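Local coordinates for protein PA-I Galactophilic Lectin (Enterobacter cloacae, PDB 6YGQ) that probably binds galactose-type sugars through a bound calcium ion, as a PA-IL-like (LecA-type) bacterial lectin domain, at residues W57-N60 and A66-A69. Residues are numbered along the deposited sequence; the frame is centred on the assembly and turned at random.
With CA (calcium ion), chain E.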
loop_
_atom_site.group_PDB
_atom_site.type_symbol
_atom_site.label_atom_id
_atom_site.label_comp_id
_atom_site.label_asym_id
_atom_site.label_seq_id
_atom_site.Cartn_x
_atom_site.Cartn_y
_atom_site.Cartn_z
ATOM N N TRP A 57 -9.037 3.498 -2.013
ATOM C CA TRP A 57 -9.399 3.605 -3.419
ATOM C C TRP A 57 -9.918 5.006 -3.706
ATOM O O TRP A 57 -10.799 5.505 -2.999
ATOM C CB TRP A 57 -10.472 2.582 -3.805
ATOM C CG TRP A 57 -10.041 1.149 -3.701
ATOM C CD1 TRP A 57 -10.523 0.214 -2.832
ATOM C CD2 TRP A 57 -9.056 0.482 -4.502
ATOM N NE1 TRP A 57 -9.898 -0.993 -3.038
ATOM C CE2 TRP A 57 -8.992 -0.855 -4.057
ATOM C CE3 TRP A 57 -8.221 0.886 -5.549
ATOM C CZ2 TRP A 57 -8.126 -1.790 -4.623
ATOM C CZ3 TRP A 57 -7.361 -0.042 -6.106
ATOM C CH2 TRP A 57 -7.319 -1.364 -5.642
ATOM N N ALA A 58 -9.384 5.628 -4.754
ATOM C CA ALA A 58 -9.842 6.937 -5.193
ATOM C C ALA A 58 -9.964 6.934 -6.707
ATOM O O ALA A 58 -9.147 6.321 -7.402
ATOM C CB ALA A 58 -8.886 8.047 -4.743
ATOM N N ARG A 59 -10.985 7.613 -7.214
ATOM C CA ARG A 59 -11.175 7.780 -8.649
ATOM C C ARG A 59 -10.667 9.154 -9.066
ATOM O O ARG A 59 -10.950 10.153 -8.396
ATOM C CB ARG A 59 -12.647 7.622 -9.028
ATOM C CG ARG A 59 -13.205 6.228 -8.792
ATOM C CD ARG A 59 -14.694 6.279 -8.486
ATOM N NE ARG A 59 -15.487 6.567 -9.678
ATOM C CZ ARG A 59 -16.639 7.234 -9.676
ATOM N NH1 ARG A 59 -17.149 7.695 -8.541
ATOM N NH2 ARG A 59 -17.284 7.441 -10.816
ATOM N N ASN A 60 -9.911 9.202 -10.162
ATOM C CA ASN A 60 -9.480 10.466 -10.743
ATOM C C ASN A 60 -10.386 10.908 -11.887
ATOM O O ASN A 60 -10.042 11.845 -12.615
ATOM C CB ASN A 60 -8.023 10.375 -11.215
ATOM C CG ASN A 60 -7.788 9.266 -12.225
ATOM O OD1 ASN A 60 -8.728 8.665 -12.742
ATOM N ND2 ASN A 60 -6.519 8.994 -12.512
ATOM N N ALA A 66 -11.203 4.880 -14.285
ATOM C CA ALA A 66 -10.525 6.014 -13.658
ATOM C C ALA A 66 -10.341 5.778 -12.157
ATOM O O ALA A 66 -10.783 6.560 -11.318
ATOM C CB ALA A 66 -11.303 7.298 -13.926
ATOM N N LEU A 67 -9.659 4.681 -11.833
ATOM C CA LEU A 67 -9.442 4.253 -10.459
ATOM C C LEU A 67 -7.962 4.306 -10.101
ATOM O O LEU A 67 -7.095 4.076 -10.948
ATOM C CB LEU A 67 -9.949 2.826 -10.243
ATOM C CG LEU A 67 -11.294 2.632 -9.547
ATOM C CD1 LEU A 67 -11.683 1.165 -9.642
ATOM C CD2 LEU A 67 -11.243 3.092 -8.101
ATOM N N THR A 68 -7.681 4.589 -8.827
ATOM C CA THR A 68 -6.315 4.640 -8.329
ATOM C C THR A 68 -6.248 4.086 -6.909
ATOM O O THR A 68 -7.232 4.122 -6.167
ATOM C CB THR A 68 -5.746 6.072 -8.303
ATOM O OG1 THR A 68 -6.294 6.788 -7.185
ATOM C CG2 THR A 68 -6.064 6.814 -9.584
ATOM N N ALA A 69 -5.088 3.579 -6.539
ATOM C CA ALA A 69 -4.684 3.301 -5.171
ATOM C C ALA A 69 -3.559 4.263 -4.830
ATOM O O ALA A 69 -3.106 5.035 -5.684
ATOM C CB ALA A 69 -4.227 1.842 -5.032
HETATM CA CA CA E . -9.807 14.195 -12.305
HETATM O O HOH W 1 -10.614 14.398 -14.704
HETATM O O HOH W 2 -7.945 13.859 -13.903
#
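The indole of Trp57 meets strand 67-69 with its six-membered ring: the carbonyl oxygen of Thr68 lies at the edge, close to the ring plane, with CE3 of Trp57 3.4 Å from O of Thr68. The methyl of Ala69 comes in obliquely at the neighbouring CZ3, and Gln71 of the second subunit packs against Trp57. That same Thr68 carbonyl accepts an almost straight bond from the amide of Ala58 (174° at the hydrogen), so its oxygen is shared between a backbone N-H and the ring edge.

Ala58 and Thr68 form the hydrogen-bonded pair of an antiparallel hairpin. Here O of Ala58 is gripped twice from one residue: N of Thr68 approaches at 2.7 Å nearly in line with the C=O bond, though this short bond is bent at the hydrogen (134°), while OG1 of Thr68, 2.9 Å from the same O, sits above the carbonyl plane. A chi1 of 76° sets this hydroxyl between the backbone N and the carbonyl carbon, which brings it to the Ala58 oxygen. On this face Phe118 and Phe132 cover both residues. On the opposite face, the non-hydrogen-bonded pair meets, CG of Arg59 3.8 Å from CD2 of Leu67.

Past this pair one weaker hydrogen bond follows, N of Asn60 to O of Ala66, 3.0 Å away. O of Asn60 binds the calcium ion at 2.4 Å, beside two waters and ligands from Asp120, Gln124, Asp127 and Asn128. The paired backbone leads directly into Asn60, so these bonds probably limit how far its carbonyl can move, in a site consistent with calcium-mediated sugar recognition in LecA-type lectins.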